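Local atomic coordinates of putative diacylglycerol kinase (Bacillus anthracis, PDB entry 4WRR), a protein that probably phosphorylates diacylglycerol or a related lipid with ATP, as a putative diacylglycerol kinase with an N-terminal catalytic domain and a C-terminal beta-sandwich domain. Residues G69-V74 with G96-F101; E76-L81 with H135-W140; N201-G206 with K216-T221. All blocks are in the same frame, centred on the assembly; numbering follows the deposited sequence.

Contact 1 (G69-V74 with G96-F101)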
# COMPACT_ATOMS: atom_id res chain seq x y z
N GLY A 69 8.69 -2.75 -23.29
CA GLY A 69 8.24 -3.91 -24.03
C GLY A 69 7.73 -3.52 -25.41
O GLY A 69 7.73 -2.35 -25.78
N GLY A 70 7.38 -4.53 -26.19
CA GLY A 70 6.97 -4.39 -27.58
C GLY A 70 5.50 -4.11 -27.66
O GLY A 70 4.87 -3.81 -26.60
N ASP A 71 4.94 -4.19 -28.88
CA ASP A 71 3.50 -3.87 -29.11
C ASP A 71 2.57 -4.62 -28.13
O ASP A 71 1.55 -4.07 -27.70
CB ASP A 71 3.07 -4.22 -30.54
CG ASP A 71 3.68 -3.29 -31.61
OD1 ASP A 71 4.08 -2.16 -31.34
OD2 ASP A 71 3.72 -3.72 -32.79
N GLY A 72 2.91 -5.87 -27.83
CA GLY A 72 2.07 -6.74 -26.97
C GLY A 72 2.04 -6.28 -25.53
O GLY A 72 1.00 -6.26 -24.90
N THR A 73 3.20 -5.90 -25.00
CA THR A 73 3.26 -5.38 -23.68
C THR A 73 2.55 -4.05 -23.59
O THR A 73 1.81 -3.80 -22.63
CB THR A 73 4.71 -5.23 -23.16
OG1 THR A 73 5.48 -6.37 -23.57
CG2 THR A 73 4.72 -5.20 -21.65
N VAL A 74 2.75 -3.18 -24.59
CA VAL A 74 2.04 -1.91 -24.63
C VAL A 74 0.51 -2.11 -24.67
O VAL A 74 -0.24 -1.39 -23.98
CB VAL A 74 2.47 -1.05 -25.80
CG1 VAL A 74 1.62 0.21 -25.94
CG2 VAL A 74 3.92 -0.62 -25.62
N GLY A 96 10.29 -4.05 -28.34
CA GLY A 96 10.07 -5.05 -29.40
C GLY A 96 10.76 -4.59 -30.67
O GLY A 96 11.62 -3.71 -30.64
N THR A 97 10.34 -5.15 -31.79
CA THR A 97 10.93 -4.83 -33.07
C THR A 97 10.12 -3.80 -33.86
O THR A 97 10.66 -3.02 -34.60
CB THR A 97 11.06 -6.11 -33.87
OG1 THR A 97 11.98 -6.99 -33.20
CG2 THR A 97 11.57 -5.79 -35.31
N CYS A 98 8.82 -3.78 -33.62
CA CYS A 98 7.94 -2.90 -34.31
C CYS A 98 7.65 -1.59 -33.53
O CYS A 98 7.96 -0.50 -34.03
CB CYS A 98 6.66 -3.67 -34.57
SG CYS A 98 5.49 -2.77 -35.55
N ASN A 99 7.08 -1.69 -32.33
CA ASN A 99 6.86 -0.54 -31.45
C ASN A 99 6.08 0.61 -32.08
O ASN A 99 6.52 1.77 -32.03
CB ASN A 99 8.19 -0.02 -30.93
CG ASN A 99 9.13 -1.14 -30.49
OD1 ASN A 99 8.83 -1.89 -29.56
ND2 ASN A 99 10.25 -1.27 -31.18
N ASP A 100 4.96 0.29 -32.71
CA ASP A 100 4.25 1.27 -33.52
C ASP A 100 3.86 2.51 -32.73
O ASP A 100 4.18 3.62 -33.15
CB ASP A 100 3.00 0.64 -34.16
CG ASP A 100 3.33 -0.08 -35.45
OD1 ASP A 100 4.27 0.36 -36.16
OD2 ASP A 100 2.63 -1.06 -35.80
N PHE A 101 3.22 2.36 -31.58
CA PHE A 101 2.77 3.53 -30.90
C PHE A 101 3.93 4.41 -30.41
O PHE A 101 3.81 5.64 -30.40
CB PHE A 101 1.72 3.28 -29.81
CG PHE A 101 0.76 4.43 -29.68
CD1 PHE A 101 -0.23 4.61 -30.65
CD2 PHE A 101 0.91 5.39 -28.71
CE1 PHE A 101 -1.07 5.71 -30.61
CE2 PHE A 101 0.05 6.47 -28.63
CZ PHE A 101 -0.93 6.64 -29.61
O HOH W 1 6.86 -0.95 -28.07
O HOH W 2 6.95 -4.81 -31.09
O HOH W 3 2.66 -0.24 -30.08
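Asp71 and Asp100 join two glycine-rich loops in a polar, partly water-filled contact at the C-terminal ends of two neighbouring strands of the parallel sheet, 64-69 and 89-94, in the catalytic domain. Gly69 ends strand 64-69 and leads into helix 71-81. The loop from Gly96 follows strand 89-94 and leads into helix 100-104.

The one direct hydrogen bond runs from Asp100 N to Asp71 OD1 (2.9 Å). It uses the syn lone pair of OD1. Asp71 CG sits beside its own backbone N (chi1 -70°), and this swings the carboxylate over the start of the second helix. Water 3 donates to the same OD1 at 2.7 Å and accepts from Phe101 N. Asp71 thus serves two backbone N-H groups of the opposite helix start, one of them through water. The other oxygen, OD2, lies 3.4 Å from Cys98 CB.

The backbones come close at the glycines, with Gly70 CA 3.4 Å from Gly96 N. There is no room for a side chain between them. Asn99 braces its own loop. Its OD1 takes Gly96 N in the carbonyl plane, on a lone pair, and its ND2 donates to Gly96 O at 2.8 Å. Water 1 donates both to Gly69 O and to Asn99 OD1 (2.6 Å to the latter). Asp100 turns its carboxylate to Gly206 N and Gly207 N.

The sequence Gly-Gly-Asp-Gly-Thr at 69-73 matches the GGDGT motif of diacylglycerol kinases and related lipid and NAD kinases; by analogy the loop probably forms part of the nucleotide-binding site.

Contact 2 (E76-L81 with H135-W140)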
# COMPACT_ATOMS: atom_id res chain seq x y z
N GLU A 76 -1.15 -4.71 -23.44
CA GLU A 76 -1.56 -5.10 -22.09
C GLU A 76 -1.79 -3.86 -21.22
O GLU A 76 -2.73 -3.81 -20.47
CB GLU A 76 -0.52 -6.00 -21.44
CG GLU A 76 -0.53 -7.44 -21.95
CD GLU A 76 0.18 -8.36 -20.97
OE1 GLU A 76 0.13 -8.11 -19.75
OE2 GLU A 76 0.76 -9.37 -21.40
N CYS A 77 -0.91 -2.87 -21.32
CA CYS A 77 -1.10 -1.64 -20.57
C CYS A 77 -2.32 -0.85 -21.04
O CYS A 77 -3.02 -0.24 -20.22
CB CYS A 77 0.14 -0.77 -20.63
SG CYS A 77 1.60 -1.55 -19.89
N THR A 78 -2.56 -0.84 -22.34
CA THR A 78 -3.71 -0.18 -22.91
C THR A 78 -4.98 -0.81 -22.33
O THR A 78 -5.81 -0.10 -21.87
CB THR A 78 -3.71 -0.29 -24.45
OG1 THR A 78 -2.59 0.37 -24.99
CG2 THR A 78 -4.93 0.39 -25.00
N ASN A 79 -5.08 -2.13 -22.34
CA ASN A 79 -6.21 -2.81 -21.75
C ASN A 79 -6.31 -2.72 -20.24
O ASN A 79 -7.40 -2.76 -19.70
CB ASN A 79 -6.18 -4.27 -22.10
CG ASN A 79 -6.65 -4.53 -23.49
OD1 ASN A 79 -7.54 -3.84 -23.98
ND2 ASN A 79 -6.04 -5.50 -24.15
N GLY A 80 -5.18 -2.54 -19.57
CA GLY A 80 -5.19 -2.37 -18.16
C GLY A 80 -5.76 -1.04 -17.76
O GLY A 80 -6.62 -0.99 -16.89
N LEU A 81 -5.30 0.03 -18.41
CA LEU A 81 -5.62 1.37 -17.96
C LEU A 81 -6.89 1.92 -18.55
O LEU A 81 -7.59 2.64 -17.88
CB LEU A 81 -4.53 2.35 -18.28
CG LEU A 81 -3.25 2.18 -17.50
CD1 LEU A 81 -2.28 3.26 -17.93
CD2 LEU A 81 -3.50 2.27 -16.00
N HIS A 135 -10.38 -1.96 -26.06
CA HIS A 135 -9.62 -0.76 -26.44
C HIS A 135 -8.43 -0.98 -27.36
O HIS A 135 -7.79 -2.05 -27.34
CB HIS A 135 -9.15 -0.03 -25.22
CG HIS A 135 -10.27 0.38 -24.31
ND1 HIS A 135 -10.74 -0.43 -23.31
CD2 HIS A 135 -10.99 1.52 -24.25
CE1 HIS A 135 -11.72 0.18 -22.68
NE2 HIS A 135 -11.88 1.38 -23.22
N PHE A 136 -8.13 -0.00 -28.20
CA PHE A 136 -6.89 -0.06 -28.96
C PHE A 136 -6.33 1.31 -29.26
O PHE A 136 -7.04 2.32 -29.18
CB PHE A 136 -7.04 -0.85 -30.25
CG PHE A 136 -8.01 -0.25 -31.24
CD1 PHE A 136 -9.35 -0.52 -31.18
CD2 PHE A 136 -7.55 0.58 -32.25
CE1 PHE A 136 -10.24 0.05 -32.10
CE2 PHE A 136 -8.42 1.11 -33.19
CZ PHE A 136 -9.76 0.84 -33.12
N LEU A 137 -5.04 1.33 -29.53
CA LEU A 137 -4.28 2.55 -29.83
C LEU A 137 -3.85 2.64 -31.28
O LEU A 137 -3.78 3.75 -31.82
CB LEU A 137 -2.99 2.61 -28.99
CG LEU A 137 -3.15 2.95 -27.52
CD1 LEU A 137 -1.79 2.92 -26.86
CD2 LEU A 137 -3.78 4.33 -27.37
N ASN A 138 -3.54 1.51 -31.90
CA ASN A 138 -3.03 1.51 -33.28
C ASN A 138 -4.11 1.27 -34.31
O ASN A 138 -4.38 2.15 -35.12
CB ASN A 138 -1.92 0.48 -33.44
CG ASN A 138 -0.71 0.79 -32.60
OD1 ASN A 138 -0.26 1.94 -32.56
ND2 ASN A 138 -0.17 -0.22 -31.92
N PHE A 139 -4.72 0.09 -34.31
CA PHE A 139 -5.67 -0.26 -35.36
C PHE A 139 -6.62 -1.38 -35.01
O PHE A 139 -6.35 -2.17 -34.11
CB PHE A 139 -4.91 -0.70 -36.63
CG PHE A 139 -4.32 -2.08 -36.55
CD1 PHE A 139 -3.09 -2.28 -35.95
CD2 PHE A 139 -5.02 -3.19 -37.03
CE1 PHE A 139 -2.56 -3.56 -35.85
CE2 PHE A 139 -4.49 -4.46 -36.92
CZ PHE A 139 -3.25 -4.65 -36.33
N TRP A 140 -7.65 -1.48 -35.83
CA TRP A 140 -8.62 -2.56 -35.84
C TRP A 140 -8.68 -2.97 -37.29
O TRP A 140 -8.72 -2.08 -38.16
CB TRP A 140 -9.98 -2.01 -35.40
CG TRP A 140 -11.20 -2.95 -35.46
CD1 TRP A 140 -11.82 -3.51 -34.40
CD2 TRP A 140 -11.95 -3.35 -36.62
NE1 TRP A 140 -12.88 -4.27 -34.82
CE2 TRP A 140 -12.98 -4.19 -36.18
CE3 TRP A 140 -11.83 -3.10 -37.99
CZ2 TRP A 140 -13.89 -4.78 -37.04
CZ3 TRP A 140 -12.73 -3.70 -38.85
CH2 TRP A 140 -13.74 -4.53 -38.38
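Thr78 of helix 71-81 packs on His135 of strand 134-136 and on Leu137 in the turn that follows. The contact is buried and rests on van der Waals packing.

The nonpolar part centres on the two branches of Thr78. CG2 stands anti to the backbone N, while OG1 lies beside it (chi1 -63°). The methyl is 4.2 Å from His135 CB and 4.0 Å from Leu137 CG. It therefore sits between the base of one side chain and the branch point of the other. Thr78 and Leu137 approach at a slant. The CB of Phe136 points away from the helix, and the contact there is with its backbone, CA 4.4 Å from Thr78 CG2.

The polar atoms find their partners outside the contact. Thr78 OG1 lies 3.3 Å from Leu137 CD1, but its hydrogen bond goes to Val74 O, one turn back in the helix. The hydroxyl is thus satisfied within the helix and can face a hydrocarbon. On the other segment, the turn after Phe136 is held by Asp273, whose carboxylate accepts the backbone N-H groups of Leu137, Asn138 and Phe139.

Phe101 of helix 100-104 also touches Leu137. Helix 71-81 of the alpha/beta domain thus packs against the outermost strand 134-136 of the six-stranded antiparallel sheet and the turn after it, consistent with the interface of the two domains in diacylglycerol kinases of this family.

Contact 3 (N201-G206 with K216-T221). With MG (magnesium ion), chain E.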
# COMPACT_ATOMS: atom_id res chain seq x y z
N ASN A 201 -6.02 4.44 -35.76
CA ASN A 201 -5.76 5.48 -34.78
C ASN A 201 -4.27 5.83 -34.64
O ASN A 201 -3.93 6.98 -34.36
CB ASN A 201 -6.26 5.01 -33.42
CG ASN A 201 -6.29 6.13 -32.41
OD1 ASN A 201 -6.99 7.13 -32.61
ND2 ASN A 201 -5.50 5.99 -31.32
N GLY A 202 -3.37 4.87 -34.89
CA GLY A 202 -1.92 5.11 -34.86
C GLY A 202 -1.35 5.77 -36.09
O GLY A 202 -1.90 5.60 -37.20
N GLU A 203 -0.31 6.56 -35.92
CA GLU A 203 0.36 7.24 -37.02
C GLU A 203 1.39 6.34 -37.70
O GLU A 203 1.87 6.67 -38.78
CB GLU A 203 0.92 8.60 -36.55
CG GLU A 203 -0.19 9.53 -36.01
CD GLU A 203 0.27 10.82 -35.37
OE1 GLU A 203 -0.48 11.39 -34.51
OE2 GLU A 203 1.36 11.32 -35.70
N TYR A 204 1.71 5.19 -37.08
CA TYR A 204 2.62 4.19 -37.65
C TYR A 204 1.95 2.87 -37.54
O TYR A 204 1.33 2.56 -36.54
CB TYR A 204 3.95 4.16 -36.93
CG TYR A 204 4.88 5.29 -37.25
CD1 TYR A 204 4.64 6.55 -36.78
CD2 TYR A 204 6.03 5.08 -38.01
CE1 TYR A 204 5.49 7.61 -37.07
CE2 TYR A 204 6.92 6.12 -38.29
CZ TYR A 204 6.63 7.39 -37.82
OH TYR A 204 7.47 8.45 -38.07
N LEU A 205 2.06 2.08 -38.59
CA LEU A 205 1.53 0.73 -38.60
C LEU A 205 2.59 -0.18 -39.24
O LEU A 205 3.08 0.09 -40.33
CB LEU A 205 0.23 0.63 -39.43
CG LEU A 205 -1.01 1.36 -38.95
CD1 LEU A 205 -2.15 1.16 -39.95
CD2 LEU A 205 -1.46 0.87 -37.60
N GLY A 206 2.90 -1.26 -38.57
CA GLY A 206 3.91 -2.18 -39.06
C GLY A 206 5.32 -1.64 -39.12
O GLY A 206 6.11 -2.09 -39.91
N LYS A 216 -4.04 10.79 -37.35
CA LYS A 216 -3.49 11.44 -36.18
C LYS A 216 -4.12 10.77 -34.98
O LYS A 216 -5.32 10.49 -35.00
CB LYS A 216 -3.82 12.93 -36.17
CG LYS A 216 -3.24 13.71 -37.33
CD LYS A 216 -1.71 13.85 -37.19
CE LYS A 216 -1.05 14.33 -38.49
NZ LYS A 216 0.32 14.89 -38.29
N CYS A 217 -3.32 10.51 -33.94
CA CYS A 217 -3.81 9.83 -32.75
C CYS A 217 -4.58 10.78 -31.78
O CYS A 217 -5.03 10.34 -30.76
CB CYS A 217 -2.65 9.17 -31.98
SG CYS A 217 -1.54 10.38 -31.21
N ASP A 218 -4.68 12.06 -32.09
CA ASP A 218 -5.29 13.04 -31.16
C ASP A 218 -6.23 14.05 -31.85
O ASP A 218 -6.44 15.15 -31.33
CB ASP A 218 -4.17 13.80 -30.43
CG ASP A 218 -3.15 14.41 -31.38
OD1 ASP A 218 -3.25 14.22 -32.63
OD2 ASP A 218 -2.21 15.07 -30.86
N ASP A 219 -6.74 13.73 -33.02
CA ASP A 219 -7.62 14.66 -33.74
C ASP A 219 -9.11 14.41 -33.50
O ASP A 219 -9.92 15.05 -34.13
CB ASP A 219 -7.30 14.69 -35.23
CG ASP A 219 -7.66 13.40 -35.93
OD1 ASP A 219 -7.98 12.39 -35.25
OD2 ASP A 219 -7.55 13.38 -37.18
N GLY A 220 -9.45 13.48 -32.62
CA GLY A 220 -10.83 13.26 -32.21
C GLY A 220 -11.69 12.49 -33.20
O GLY A 220 -12.87 12.38 -32.97
N THR A 221 -11.11 11.97 -34.29
CA THR A 221 -11.81 11.07 -35.20
C THR A 221 -10.96 9.87 -35.57
O THR A 221 -9.73 9.90 -35.44
CB THR A 221 -12.21 11.73 -36.55
OG1 THR A 221 -11.03 12.23 -37.24
CG2 THR A 221 -13.12 12.84 -36.35
MG MG E . -7.49 10.09 -35.40
O HOH W 4 -7.80 9.86 -33.19
O HOH W 5 -0.73 14.01 -33.56
O HOH W 6 -7.01 10.87 -37.66
O HOH W 7 -7.67 8.22 -36.59
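Glu203 CG lies beside its backbone N (chi1 -60°), and the chain beyond is extended (chi2 173°), which carries the carboxylate across to Lys216 and Cys217. Cys217 N donates to Glu203 OE1 at 3.0 Å in a nearly straight bond (167°). OE1 uses its anti lone pair. Water 5 gives the same oxygen a second bond and also donates to Asp218 OD1, so it bridges two acidic groups. Asp218 OD2 also forms a salt bridge with Lys124. The lysine chain, bent at chi2, crosses the end of the glutamate, with Lys216 CD 3.8 Å from Glu203 OE1.

Asn201 meets the loop through its backbone. Its O makes a CA-H...O contact with Cys217 CA. Its side-chain OD1 accepts from water 4, and its ND2 is held by Leu137 O and Asp127 O.

The loop 216-221 wraps the magnesium ion. Lys216 O and Thr221 O bind it at 2.2 Å each, and Asp219 OD1 binds at 2.4 Å. Waters 4, 6 and 7 bring the ligands to six. Water 6 accepts from Lys216 N and donates to Asp219 OD2.

Asn201 is therefore a second-shell residue that probably helps to orient a metal-bound water. Glu203 holds the N-H of the peptide group whose carbonyl, Lys216 O, binds the metal, and so probably helps to position that ligand. The all-oxygen shell suits a hard cation such as magnesium, and its protein ligands tie both ends of the loop to one ion.

How the contacts relate
Contacts 1 and 2 share helix 71-81, contact 1 at its start and contact 2 at its second half. Their centres are 11 Å apart, and their segments alternate along the chain. Contact 3 comes later, with its centre 15 Å from contact 1 and 13 Å from contact 2, in the beta-sandwich domain. The contacts touch one another. Asn138 O of contact 2 probably accepts a hydrogen bond from Asn201 N of contact 3. Helix 100-104 lies between the domains: Asp100 meets Gly206, and Phe101 packs on Asn138 and Cys217. Together the contacts connect the GGDGT loop, the domain interface and the magnesium-binding loop.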